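Local coordinates for RegF protein (Neisseria gonorrhoeae, PDB 4HOJ) that binds glutathione as a member of the glutathione transferase superfamily and, as a stringent starvation protein A homologue, probably acts in the bacterial stress response, at residues T5-I10 / E30-D35; I10-S15 / N50-L55; H16-V21 / I67-I72; Y23-D28 / P77-M82; G130-S135 / V168-S173. One frame throughout, in Å; residues are numbered along the deposited sequence. Where two conformers were deposited one is given.

Contact 1: residues T5-I10 / E30-D35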
# COMPACT_ATOMS: atom_id res chain seq x y z
N THR A 5 -4.74 3.20 21.48
CA THR A 5 -3.41 3.54 21.93
C THR A 5 -2.48 3.58 20.71
O THR A 5 -2.44 2.64 19.93
CB THR A 5 -2.88 2.52 22.92
OG1 THR A 5 -3.74 2.50 24.06
CG2 THR A 5 -1.44 2.85 23.39
N LEU A 6 -1.74 4.66 20.53
CA LEU A 6 -0.74 4.79 19.51
C LEU A 6 0.63 4.69 20.13
O LEU A 6 0.98 5.52 21.00
CB LEU A 6 -0.84 6.14 18.78
CG LEU A 6 0.13 6.32 17.62
CD1 LEU A 6 -0.35 5.48 16.45
CD2 LEU A 6 0.22 7.80 17.23
N TYR A 7 1.43 3.74 19.66
CA TYR A 7 2.84 3.67 20.00
C TYR A 7 3.59 4.50 19.00
O TYR A 7 3.48 4.28 17.80
CB TYR A 7 3.28 2.21 19.96
CG TYR A 7 2.68 1.37 21.07
CD1 TYR A 7 1.43 0.79 20.96
CD2 TYR A 7 3.37 1.19 22.24
CE1 TYR A 7 0.87 0.04 21.95
CE2 TYR A 7 2.84 0.41 23.24
CZ TYR A 7 1.58 -0.14 23.10
OH TYR A 7 1.07 -0.91 24.14
N SER A 8 4.31 5.50 19.51
CA SER A 8 4.81 6.58 18.64
C SER A 8 6.25 6.93 18.99
O SER A 8 6.59 6.94 20.17
CB SER A 8 3.92 7.81 18.91
OG SER A 8 4.52 8.97 18.33
N GLY A 9 7.07 7.21 18.00
CA GLY A 9 8.39 7.78 18.25
C GLY A 9 8.33 9.30 18.21
O GLY A 9 7.70 9.88 17.32
N ILE A 10 9.00 9.96 19.13
CA ILE A 10 8.82 11.42 19.25
C ILE A 10 9.39 12.20 18.08
O ILE A 10 9.02 13.35 17.86
CB ILE A 10 9.36 11.93 20.55
CG1 ILE A 10 10.87 11.72 20.70
CG2 ILE A 10 8.62 11.24 21.74
CD1 ILE A 10 11.45 12.40 21.95
N GLU A 30 -4.72 7.52 23.53
CA GLU A 30 -3.54 7.60 24.36
C GLU A 30 -2.35 7.48 23.43
O GLU A 30 -2.40 6.70 22.48
CB GLU A 30 -3.57 6.45 25.37
CG GLU A 30 -2.30 6.25 26.17
CD GLU A 30 -2.56 5.54 27.48
OE1 GLU A 30 -1.59 5.04 28.10
OE2 GLU A 30 -3.74 5.49 27.89
N ILE A 31 -1.29 8.23 23.70
CA ILE A 31 -0.01 8.07 23.02
C ILE A 31 1.00 7.45 23.98
O ILE A 31 1.17 7.91 25.14
CB ILE A 31 0.52 9.42 22.49
CG1 ILE A 31 -0.45 10.04 21.52
CG2 ILE A 31 1.83 9.26 21.73
CD1 ILE A 31 -0.07 11.45 21.08
N LYS A 32 1.68 6.40 23.55
CA LYS A 32 2.79 5.83 24.30
C LYS A 32 4.06 6.08 23.52
O LYS A 32 4.22 5.61 22.41
CB LYS A 32 2.62 4.32 24.52
CG LYS A 32 1.57 3.98 25.56
CD LYS A 32 1.38 2.48 25.61
CE LYS A 32 0.81 2.02 26.92
NZ LYS A 32 1.89 1.83 27.94
N ASP A 33 5.00 6.76 24.13
CA ASP A 33 6.24 7.09 23.45
C ASP A 33 7.18 5.90 23.52
O ASP A 33 7.42 5.35 24.61
CB ASP A 33 6.92 8.29 24.12
CG ASP A 33 6.20 9.61 23.89
OD1 ASP A 33 5.39 9.71 22.97
OD2 ASP A 33 6.52 10.55 24.66
N ILE A 34 7.75 5.59 22.38
CA ILE A 34 8.71 4.50 22.24
C ILE A 34 10.02 5.15 21.81
O ILE A 34 10.03 5.88 20.82
CB ILE A 34 8.22 3.48 21.21
CG1 ILE A 34 6.90 2.83 21.69
CG2 ILE A 34 9.36 2.51 20.94
CD1 ILE A 34 7.02 2.06 22.95
N ASP A 35 11.10 4.87 22.54
CA ASP A 35 12.43 5.30 22.13
C ASP A 35 12.91 4.27 21.12
O ASP A 35 13.13 3.11 21.52
CB ASP A 35 13.29 5.31 23.41
CG ASP A 35 14.77 5.56 23.14
OD1 ASP A 35 15.07 5.82 21.95
OD2 ASP A 35 15.52 5.57 24.15
O HOH W 1 5.48 10.45 20.29
O HOH W 2 10.71 8.44 21.04
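Leu6 and Ser8 exchange backbone hydrogen bonds with Glu30, Lys32 and Ile34, joining strands 5-8 and 30-33 as parallel neighbours, the two strands of the beta-alpha-beta unit that opens the thioredoxin-like domain. Four bonds make the ladder: Leu6 N gives to Glu30 O at 2.9 Å, Lys32 N to Leu6 O, Ser8 N to Lys32 O, and Ile34 N to Ser8 O at 2.8 Å, all close to straight.

Leu6 and Ser8 are buried under helix 13-25. Leu6, a branched apolar residue suited to a core, packs on Cys18, Arg19 and Leu22, and Ser8 is small enough to sit beneath the helix, its CB 3.8 Å from Ile31 CG2 while its OG bonds Arg19 of that helix.

The Tyr7-Lys32-Ile34 face makes closer side-chain contact across the strands, but its Lys32 is exposed. Lys32 has CG anti to its carbonyl carbon (chi1 -74°), and its aliphatic chain runs beside the Tyr7 side chain, CD 3.5 Å from CE2; Thr5 CG2 touches the same CD. The long chain thus gives apolar cover while carrying its amino group outward. Ile34 reaches the edge of the Tyr7 ring, Ile34 CD1 lying 3.8 Å from Tyr7 CD2.

Water fills in at the margin: one molecule joins Ser8 OG and Asp33 OD1 of the last bridge pair, and another, beyond the ladder, accepts from Ile10 N and donates to Ile34 O at 2.7 Å.

Contact 2: residues I10-S15 / N50-L55. With GSH (glutathione), chain C.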
# COMPACT_ATOMS: atom_id res chain seq x y z
N ILE A 10 9.00 9.96 19.13
CA ILE A 10 8.82 11.42 19.25
C ILE A 10 9.39 12.20 18.08
O ILE A 10 9.02 13.35 17.86
CB ILE A 10 9.36 11.93 20.55
CG1 ILE A 10 10.87 11.72 20.70
CG2 ILE A 10 8.62 11.24 21.74
CD1 ILE A 10 11.45 12.40 21.95
N THR A 11 10.30 11.59 17.33
CA THR A 11 10.80 12.27 16.11
C THR A 11 10.44 11.52 14.86
O THR A 11 10.95 11.84 13.80
CB THR A 11 12.33 12.58 16.13
OG1 THR A 11 13.04 11.35 16.23
CG2 THR A 11 12.68 13.49 17.32
N CYS A 12 9.53 10.55 14.94
CA CYS A 12 9.27 9.68 13.81
C CYS A 12 8.24 10.31 12.87
O CYS A 12 7.10 10.54 13.31
CB CYS A 12 8.74 8.34 14.35
SG CYS A 12 8.16 7.21 13.08
N PRO A 13 8.60 10.52 11.60
CA PRO A 13 7.61 11.16 10.70
C PRO A 13 6.40 10.27 10.45
O PRO A 13 5.32 10.79 10.14
CB PRO A 13 8.42 11.44 9.40
CG PRO A 13 9.62 10.44 9.46
CD PRO A 13 9.93 10.32 10.98
N PHE A 14 6.55 8.95 10.53
CA PHE A 14 5.43 8.04 10.28
C PHE A 14 4.49 8.05 11.43
O PHE A 14 3.27 8.10 11.23
CB PHE A 14 5.97 6.64 9.95
CG PHE A 14 6.88 6.64 8.76
CD1 PHE A 14 6.35 6.77 7.49
CD2 PHE A 14 8.24 6.60 8.91
CE1 PHE A 14 7.16 6.79 6.38
CE2 PHE A 14 9.09 6.68 7.80
CZ PHE A 14 8.54 6.77 6.52
N SER A 15 5.02 8.14 12.66
CA SER A 15 4.17 8.34 13.85
C SER A 15 3.47 9.71 13.83
O SER A 15 2.32 9.84 14.27
CB SER A 15 5.05 8.26 15.15
OG SER A 15 5.63 6.94 15.28
N ASN A 50 9.11 -4.50 13.89
CA ASN A 50 9.75 -3.87 15.07
C ASN A 50 9.95 -2.36 14.94
O ASN A 50 11.03 -1.83 15.21
CB ASN A 50 11.06 -4.55 15.37
CG ASN A 50 11.55 -4.31 16.78
OD1 ASN A 50 10.77 -4.02 17.68
ND2 ASN A 50 12.84 -4.54 16.98
N GLN A 51 8.91 -1.68 14.45
CA GLN A 51 8.90 -0.25 14.19
C GLN A 51 7.66 0.38 14.82
O GLN A 51 6.64 -0.26 15.10
CB GLN A 51 8.84 0.02 12.70
CG GLN A 51 10.10 -0.41 11.99
CD GLN A 51 10.02 -0.12 10.51
OE1 GLN A 51 8.94 -0.20 9.91
NE2 GLN A 51 11.15 0.25 9.90
N VAL A 52 7.78 1.70 15.01
CA VAL A 52 6.62 2.55 15.25
C VAL A 52 6.24 3.26 13.95
O VAL A 52 7.09 3.44 13.07
CB VAL A 52 6.90 3.62 16.36
CG1 VAL A 52 7.03 2.89 17.67
CG2 VAL A 52 8.15 4.44 16.02
N PRO A 53 4.97 3.64 13.78
CA PRO A 53 3.90 3.53 14.77
C PRO A 53 3.19 2.19 14.77
O PRO A 53 3.20 1.40 13.78
CB PRO A 53 2.89 4.59 14.31
CG PRO A 53 3.11 4.65 12.77
CD PRO A 53 4.63 4.53 12.66
N VAL A 54 2.53 1.88 15.90
CA VAL A 54 1.59 0.77 16.04
C VAL A 54 0.32 1.34 16.67
O VAL A 54 0.41 2.23 17.56
CB VAL A 54 2.16 -0.31 16.95
CG1 VAL A 54 1.14 -1.38 17.31
CG2 VAL A 54 3.39 -0.95 16.26
N LEU A 55 -0.86 0.93 16.23
CA LEU A 55 -2.08 1.29 16.90
C LEU A 55 -2.70 0.04 17.49
O LEU A 55 -2.80 -1.01 16.81
CB LEU A 55 -3.04 1.93 15.91
CG LEU A 55 -4.30 2.55 16.53
CD1 LEU A 55 -3.98 3.95 17.08
CD2 LEU A 55 -5.44 2.65 15.52
N1 GSH C . 6.42 1.86 6.65
CA1 GSH C . 6.41 2.29 8.08
C1 GSH C . 5.20 3.10 8.35
O11 GSH C . 4.67 3.07 9.49
O12 GSH C . 4.77 3.82 7.44
CB1 GSH C . 7.72 2.98 8.46
CG1 GSH C . 7.87 3.21 9.97
CD1 GSH C . 9.31 3.56 10.31
OE1 GSH C . 10.19 3.68 9.49
N2 GSH C . 9.48 3.79 11.67
CA2 GSH C . 10.82 4.10 12.15
C2 GSH C . 11.19 2.99 13.10
O2 GSH C . 10.47 2.44 13.92
CB2 GSH C . 10.94 5.37 12.92
SG2 GSH C . 10.42 6.81 12.03
N3 GSH C . 12.61 2.66 13.07
CA3 GSH C . 13.16 1.61 13.91
C3 GSH C . 13.70 0.55 13.01
O31 GSH C . 13.53 0.49 11.75
O32 GSH C . 14.34 -0.35 13.59
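Pro53 and Ser15 bring the start of helix 13-25 against the turn that leads into strand 54-57, in van der Waals contact among buried residues. Pro53 CD lies 3.6 Å from Ser15 N, and Val52 CG2 is 3.6 Å from Ser15 OG; Phe14 CB and Pro53 CD, 3.7 Å apart, make an apolar pair. The cis peptide bond before Pro53 is a hallmark of the thioredoxin-like glutathione site. A compact ring suits this turn, and Ser15 is small enough to fit beside it, its OG bonded to Gly9 N.

The polar contacts run through glutathione. Val52 uses both backbone groups: its N donates to O2 of the ligand at 3.0 Å, and its O receives N2 at 2.8 Å, so the peptide is gripped like a neighbouring antiparallel strand. Gln51, extended beyond CG, brings NE2 to the carboxylate oxygen O31 in a nearly straight bond (170°). Lys39, Glu64 and Ser65 also hydrogen-bond the ligand.

The aromatic contact is made by Phe14, whose ring has CB1 of glutathione over one face, 3.7 Å above the plane and toward the rim.

Cys12 occupies the N-cap of the helix, with SG anti to its backbone N (chi1 172°), where it accepts from Ser15 N in a capping bond. Its sulphur is a covalent attachment point for glutathione, consistent with mixed-disulphide chemistry.

Contact 3: residues H16-V21 / I67-I72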
# COMPACT_ATOMS: atom_id res chain seq x y z
N HIS A 16 4.19 10.70 13.32
CA HIS A 16 3.67 12.05 13.21
C HIS A 16 2.38 12.04 12.34
O HIS A 16 1.38 12.69 12.67
CB HIS A 16 4.78 12.91 12.63
CG HIS A 16 4.50 14.38 12.66
ND1 HIS A 16 5.41 15.26 12.15
CD2 HIS A 16 3.40 15.10 13.04
CE1 HIS A 16 4.93 16.50 12.28
NE2 HIS A 16 3.70 16.43 12.80
N ARG A 17 2.36 11.22 11.27
CA ARG A 17 1.16 11.17 10.42
C ARG A 17 -0.02 10.73 11.26
O ARG A 17 -1.12 11.30 11.15
CB ARG A 17 1.29 10.13 9.28
CG ARG A 17 2.35 10.37 8.28
CD ARG A 17 2.40 9.16 7.33
NE ARG A 17 3.15 9.45 6.11
CZ ARG A 17 3.49 8.48 5.25
NH1 ARG A 17 3.33 7.17 5.55
NH2 ARG A 17 4.06 8.86 4.12
N CYS A 18 0.18 9.69 12.09
CA CYS A 18 -0.93 9.13 12.87
C CYS A 18 -1.36 10.09 13.97
O CYS A 18 -2.56 10.26 14.21
CB CYS A 18 -0.52 7.79 13.46
SG CYS A 18 -0.05 6.56 12.22
N ARG A 19 -0.43 10.78 14.62
CA ARG A 19 -0.77 11.80 15.60
C ARG A 19 -1.59 12.90 14.95
O ARG A 19 -2.59 13.35 15.53
CB ARG A 19 0.52 12.33 16.29
CG ARG A 19 1.10 11.30 17.27
CD ARG A 19 2.34 11.88 17.94
NE ARG A 19 3.60 11.54 17.28
CZ ARG A 19 4.40 12.39 16.62
NH1 ARG A 19 5.65 12.00 16.26
NH2 ARG A 19 4.03 13.62 16.38
N PHE A 20 -1.21 13.29 13.74
CA PHE A 20 -1.96 14.33 13.03
C PHE A 20 -3.43 13.88 12.80
O PHE A 20 -4.37 14.62 13.11
CB PHE A 20 -1.19 14.63 11.76
CG PHE A 20 -1.67 15.83 10.97
CD1 PHE A 20 -2.64 16.72 11.42
CD2 PHE A 20 -1.10 16.04 9.71
CE1 PHE A 20 -3.02 17.83 10.63
CE2 PHE A 20 -1.45 17.12 8.91
CZ PHE A 20 -2.43 18.02 9.36
N VAL A 21 -3.63 12.65 12.30
CA VAL A 21 -4.98 12.16 12.11
C VAL A 21 -5.74 12.13 13.41
O VAL A 21 -6.91 12.52 13.44
CB VAL A 21 -5.02 10.75 11.42
CG1 VAL A 21 -6.47 10.22 11.37
CG2 VAL A 21 -4.47 10.81 10.02
N ILE A 67 -1.95 2.62 6.82
CA ILE A 67 -3.02 1.62 7.08
C ILE A 67 -3.71 1.98 8.41
O ILE A 67 -4.94 1.96 8.53
CB ILE A 67 -2.41 0.21 7.12
CG1 ILE A 67 -1.97 -0.15 5.72
CG2 ILE A 67 -3.41 -0.79 7.63
CD1 ILE A 67 -1.41 -1.51 5.62
N ILE A 68 -2.93 2.36 9.44
CA ILE A 68 -3.49 2.83 10.68
C ILE A 68 -4.41 4.02 10.38
O ILE A 68 -5.52 4.10 10.90
CB ILE A 68 -2.32 3.29 11.59
CG1 ILE A 68 -1.57 2.05 12.10
CG2 ILE A 68 -2.88 4.14 12.77
CD1 ILE A 68 -0.19 2.43 12.82
N ASN A 69 -3.95 4.91 9.51
CA ASN A 69 -4.73 6.12 9.26
C ASN A 69 -6.01 5.85 8.50
O ASN A 69 -7.03 6.48 8.78
CB ASN A 69 -3.88 7.14 8.55
CG ASN A 69 -2.89 7.77 9.48
OD1 ASN A 69 -2.92 7.56 10.69
ND2 ASN A 69 -1.97 8.56 8.90
N GLU A 70 -5.99 4.89 7.55
CA GLU A 70 -7.24 4.42 6.91
C GLU A 70 -8.21 3.91 7.92
O GLU A 70 -9.40 4.22 7.86
CB GLU A 70 -6.98 3.28 5.92
CG GLU A 70 -6.31 3.74 4.66
CD GLU A 70 -7.25 4.14 3.55
OE1 GLU A 70 -8.48 4.26 3.79
OE2 GLU A 70 -6.74 4.33 2.41
N TYR A 71 -7.71 3.09 8.84
CA TYR A 71 -8.56 2.57 9.89
C TYR A 71 -9.17 3.70 10.70
O TYR A 71 -10.38 3.74 10.88
CB TYR A 71 -7.78 1.58 10.79
CG TYR A 71 -8.57 1.18 11.99
CD1 TYR A 71 -9.62 0.28 11.89
CD2 TYR A 71 -8.26 1.70 13.24
CE1 TYR A 71 -10.34 -0.09 13.02
CE2 TYR A 71 -8.99 1.34 14.37
CZ TYR A 71 -10.02 0.46 14.26
OH TYR A 71 -10.72 0.08 15.37
N ILE A 72 -8.35 4.64 11.15
CA ILE A 72 -8.87 5.71 11.98
C ILE A 72 -9.97 6.48 11.21
O ILE A 72 -11.00 6.85 11.78
CB ILE A 72 -7.75 6.62 12.46
CG1 ILE A 72 -6.86 5.86 13.42
CG2 ILE A 72 -8.38 7.83 13.21
CD1 ILE A 72 -5.53 6.59 13.66
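Asn69 points its amide between helices 13-25 and 65-75, where it meets Arg17, Cys18 and Val21. Its CG is anti to the carbonyl carbon (chi1 -74°), which places CG on the side of helix 13-25. There OD1 comes to 3.3 Å from Cys18 CA, and ND2 lies 3.6 Å from Arg17 CB.

Val21 lies over a face of this amide, its CG2 3.5 Å from Asn69 CG. Its second branch, CG1, reaches 3.6 Å to Ile72 CG2, so one beta-branched residue meets two residues of helix 65-75. The segments run nearly parallel, 9° apart, with their axes 9.6 Å from each other. In the thioredoxin-like domain these two helices pack together on one side of the sheet, where Ile68, Tyr71 and Ile72 also touch Leu55.

Cys18 is compact enough for the closest approach of the backbones, its CA 6.0 Å from that of Asn69. Its SG rests 3.8 Å from Ile68 CG2 and also touches Pro53. Arg17 offers only the root of its side chain here; its guanidinium goes on to a salt bridge with Glu100 and a bond to Ser65.

Contact 4: residues Y23-D28 / P77-M82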
# COMPACT_ATOMS: atom_id res chain seq x y z
N TYR A 23 -5.49 13.86 16.16
CA TYR A 23 -5.94 15.18 16.58
C TYR A 23 -6.94 15.82 15.64
O TYR A 23 -7.82 16.56 16.10
CB TYR A 23 -4.74 16.08 16.86
CG TYR A 23 -4.07 15.78 18.19
CD1 TYR A 23 -4.69 16.17 19.36
CD2 TYR A 23 -2.85 15.12 18.27
CE1 TYR A 23 -4.10 15.92 20.57
CE2 TYR A 23 -2.25 14.86 19.49
CZ TYR A 23 -2.90 15.26 20.63
OH TYR A 23 -2.38 15.04 21.89
N GLU A 24 -6.89 15.47 14.35
CA GLU A 24 -7.94 15.98 13.45
C GLU A 24 -9.29 15.38 13.81
O GLU A 24 -10.30 16.06 13.69
CB GLU A 24 -7.62 15.65 11.95
CG GLU A 24 -6.51 16.49 11.31
CD GLU A 24 -6.97 17.88 10.93
OE1 GLU A 24 -8.20 18.05 10.66
OE2 GLU A 24 -6.17 18.81 10.89
N LYS A 25 -9.35 14.10 14.22
CA LYS A 25 -10.62 13.47 14.59
C LYS A 25 -11.10 13.89 15.95
O LYS A 25 -12.30 13.85 16.21
CB LYS A 25 -10.47 11.95 14.52
CG LYS A 25 -10.13 11.41 13.13
CD LYS A 25 -11.31 11.61 12.17
CE LYS A 25 -11.06 10.80 10.88
NZ LYS A 25 -12.29 10.67 10.01
N GLY A 26 -10.18 14.24 16.84
CA GLY A 26 -10.60 14.79 18.12
C GLY A 26 -11.17 13.82 19.14
O GLY A 26 -11.75 14.28 20.12
N MET A 27 -11.01 12.51 18.95
CA MET A 27 -11.57 11.52 19.89
C MET A 27 -10.59 11.17 20.99
O MET A 27 -9.46 11.68 21.00
CB MET A 27 -11.98 10.25 19.13
CG MET A 27 -13.09 10.49 18.13
SD MET A 27 -14.69 10.97 18.85
CE MET A 27 -14.60 12.75 18.96
N ASP A 28 -10.98 10.27 21.89
CA ASP A 28 -10.08 9.91 22.98
C ASP A 28 -9.08 8.88 22.52
O ASP A 28 -9.40 7.87 21.88
CB ASP A 28 -10.84 9.45 24.23
CG ASP A 28 -11.36 8.02 24.11
OD1 ASP A 28 -11.71 7.60 22.98
OD2 ASP A 28 -11.42 7.33 25.16
N PRO A 77 -15.84 8.32 11.64
CA PRO A 77 -16.14 8.78 10.29
C PRO A 77 -16.00 10.28 10.13
O PRO A 77 -15.51 10.75 9.11
CB PRO A 77 -17.60 8.37 10.11
CG PRO A 77 -17.76 7.18 10.99
CD PRO A 77 -16.91 7.47 12.18
N HIS A 78 -16.43 11.02 11.14
CA HIS A 78 -16.55 12.46 10.99
C HIS A 78 -15.53 13.15 11.87
O HIS A 78 -15.38 12.78 13.04
CB HIS A 78 -17.97 12.88 11.35
CG HIS A 78 -18.98 12.29 10.43
ND1 HIS A 78 -19.07 12.66 9.10
CD2 HIS A 78 -19.90 11.31 10.60
CE1 HIS A 78 -20.01 11.95 8.50
NE2 HIS A 78 -20.54 11.12 9.40
N PRO A 79 -14.80 14.13 11.30
CA PRO A 79 -14.87 14.61 9.91
C PRO A 79 -14.17 13.64 8.94
O PRO A 79 -13.11 13.13 9.24
CB PRO A 79 -14.04 15.89 9.96
CG PRO A 79 -13.08 15.67 11.08
CD PRO A 79 -13.86 14.92 12.11
N GLN A 80 -14.73 13.45 7.75
CA GLN A 80 -14.10 12.58 6.74
C GLN A 80 -12.78 13.13 6.20
O GLN A 80 -12.69 14.29 5.81
CB GLN A 80 -15.05 12.36 5.55
CG GLN A 80 -16.43 11.87 5.94
CD GLN A 80 -17.51 12.19 4.92
OE1 GLN A 80 -17.50 13.26 4.28
NE2 GLN A 80 -18.46 11.28 4.76
N LEU A 81 -11.74 12.30 6.20
CA LEU A 81 -10.46 12.72 5.70
C LEU A 81 -10.24 12.23 4.28
O LEU A 81 -9.22 12.43 3.71
CB LEU A 81 -9.30 12.35 6.67
CG LEU A 81 -9.34 13.17 7.96
CD1 LEU A 81 -8.22 12.75 8.90
CD2 LEU A 81 -9.25 14.65 7.61
N MET A 82 -11.25 11.61 3.66
CA MET A 82 -11.17 11.26 2.25
C MET A 82 -12.40 11.78 1.52
O MET A 82 -13.47 11.87 2.08
CB MET A 82 -11.06 9.74 2.07
CG MET A 82 -9.85 9.06 2.73
SD MET A 82 -8.32 9.23 1.77
CE MET A 82 -8.13 7.52 1.09
O HOH W 3 -14.15 12.00 15.20
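Lys25 NZ is gripped by several groups where helix 13-25 of the thioredoxin-like domain ends against the linker between helices 65-75 and 86-102, the connection to the all-helical domain. Pro79 O accepts from it at 2.7 Å, with the nitrogen above the carbonyl plane (42° out of it). Outside the two segments, Asp73 forms a salt bridge with the same amine, which probably offsets the charge of a buried group, and Phe76 O takes another bond.

A long, flexible residue suits this place because its methylenes must span the distance to the linker before the amine is used. The chain bends at chi2 (-67°) to set CD on its course, then runs antiparallel to the Pro79 and Leu81 side chains as it passes them. Lys25 CE lies 4.0 Å from Leu81 CD1. Leu81 is a fitting apolar wall, with Met151 and Phe149 also against it.

Pro79, which follows a cis peptide bond, presents its ring to the helix end: CG is 3.8 Å from Glu24 O. Gly26 then takes a positive phi, natural for glycine, as the chain leaves the helix. A water between the two segments donates to Lys25 O at 2.8 Å and to His78 O at 2.6 Å.

Contact 5: residues G130-S135 / V168-S173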
# COMPACT_ATOMS: atom_id res chain seq x y z
N GLY A 130 12.16 15.42 -6.19
CA GLY A 130 10.80 14.92 -6.22
C GLY A 130 9.77 15.94 -5.81
O GLY A 130 8.72 16.10 -6.48
N LEU A 131 10.02 16.64 -4.71
CA LEU A 131 9.10 17.65 -4.23
C LEU A 131 9.05 18.82 -5.21
O LEU A 131 7.97 19.39 -5.41
CB LEU A 131 9.50 18.14 -2.83
CG LEU A 131 9.27 17.08 -1.74
CD1 LEU A 131 9.78 17.57 -0.37
CD2 LEU A 131 7.83 16.64 -1.59
N THR A 132 10.19 19.18 -5.81
CA THR A 132 10.23 20.29 -6.76
C THR A 132 9.33 19.94 -7.94
O THR A 132 8.59 20.78 -8.44
CB THR A 132 11.67 20.63 -7.20
OG1 THR A 132 12.41 21.05 -6.04
CG2 THR A 132 11.66 21.77 -8.23
N MET A 133 9.37 18.68 -8.37
CA MET A 133 8.60 18.34 -9.55
C MET A 133 7.12 18.28 -9.25
O MET A 133 6.30 18.57 -10.12
CB MET A 133 9.10 17.06 -10.20
CG MET A 133 10.53 17.18 -10.67
SD MET A 133 11.18 15.60 -11.22
CE MET A 133 9.81 15.03 -12.21
N LEU A 134 6.79 17.88 -8.02
CA LEU A 134 5.42 17.80 -7.56
C LEU A 134 4.79 19.17 -7.29
O LEU A 134 3.58 19.29 -7.30
CB LEU A 134 5.32 16.89 -6.33
CG LEU A 134 5.61 15.44 -6.74
CD1 LEU A 134 5.78 14.58 -5.52
CD2 LEU A 134 4.51 14.88 -7.67
N SER A 135 5.62 20.18 -7.08
CA SER A 135 5.10 21.48 -6.66
C SER A 135 3.98 22.08 -7.54
O SER A 135 2.98 22.56 -7.00
CB SER A 135 6.23 22.48 -6.41
OG SER A 135 5.68 23.77 -6.17
N VAL A 168 17.01 19.54 3.13
CA VAL A 168 16.49 19.43 1.79
C VAL A 168 16.33 20.82 1.25
O VAL A 168 15.70 21.68 1.87
CB VAL A 168 15.14 18.73 1.77
CG1 VAL A 168 14.46 18.89 0.35
CG2 VAL A 168 15.33 17.25 2.09
N LYS A 169 16.91 21.04 0.07
CA LYS A 169 16.84 22.31 -0.63
C LYS A 169 15.93 22.14 -1.87
O LYS A 169 16.14 21.22 -2.67
CB LYS A 169 18.26 22.73 -1.03
CG LYS A 169 19.28 21.57 -1.04
CD LYS A 169 20.75 22.06 -1.08
CE LYS A 169 21.17 22.67 0.26
NZ LYS A 169 22.62 23.02 0.29
N LEU A 170 14.90 22.98 -1.98
CA LEU A 170 14.00 22.94 -3.15
C LEU A 170 14.32 24.03 -4.15
O LEU A 170 14.82 25.08 -3.76
CB LEU A 170 12.54 23.12 -2.74
CG LEU A 170 11.98 22.19 -1.67
CD1 LEU A 170 10.54 22.49 -1.39
CD2 LEU A 170 12.16 20.72 -2.06
N GLY A 171 13.98 23.80 -5.42
CA GLY A 171 14.08 24.84 -6.43
C GLY A 171 13.19 26.04 -6.11
O GLY A 171 12.17 25.93 -5.40
N LYS A 172 13.55 27.20 -6.64
CA LYS A 172 12.72 28.40 -6.45
C LYS A 172 11.32 28.24 -7.05
O LYS A 172 10.36 28.90 -6.65
CB LYS A 172 13.43 29.63 -7.01
CG LYS A 172 14.66 30.05 -6.21
CD LYS A 172 14.46 31.40 -5.54
CE LYS A 172 15.60 31.73 -4.57
NZ LYS A 172 15.59 30.86 -3.36
N SER A 173 11.19 27.32 -8.00
CA SER A 173 9.92 27.02 -8.63
C SER A 173 8.95 26.34 -7.67
O SER A 173 7.75 26.25 -7.95
CB SER A 173 10.14 26.11 -9.85
OG SER A 173 10.68 24.87 -9.42
O HOH W 4 8.49 23.43 -9.51
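This is a helix-to-loop contact on the C-terminal, all-helical domain, where the last turns of helix 117-134 meet the connection between helices 151-161 and 175-185. One direct hydrogen bond, a small apolar patch and a water bridge hold it together.

Thr132 is the centre. Its OG1, anti to the carbonyl carbon (chi1 -62°), accepts from Gly171 N at 3.2 Å along a nearly straight line (165°). The same oxygen bonds Gly128 O one turn back in its helix, so the hydroxyl serves both its own helix and the loop. Threonine suits the place because its methyl is useful too: CG2 lies 3.5 Å from Ser173 OG. Gly171 presents its backbone close to this methyl, and a residue without a side chain fits well in so tight a spot.

Next to the hydroxyl, Leu170 turns inward and sets CD2 3.8 Å from Leu131 CB. These two leucines bury the apolar side of the contact.

At the far end, a water donates to Thr132 O at 2.9 Å and is hydrogen-bonded to Ser173 OG at 2.6 Å, linking the end of the helix to the start of a 3-10 turn. Ser135 lies nearby, its OG bonded to Leu177 N.

The contact is thereby set against helix 175-185: Leu131 and Leu170 both touch Leu177, and Leu170 also packs on Leu178, a residue of one calcium site.

From the N terminus, strand 5-8 leads through the loop of residues 10-12 into helix 13-25, which returns the chain to strand 30-33; contact 1 closes this beta-alpha-beta unit. Contact 2 then brings the turn at 50-55 back to the start of the same helix, contact 3 sets helix 65-75 beside its middle, and contact 4 ties the linker at 77-82 to its end. All four cross one another along the chain, and contacts 2, 3 and 4 follow helix 13-25 from its start to its end. Contact 5 comes later, in series, and closes a loop within the helical domain, its centre about 26 Å from those of contacts 2 and 3.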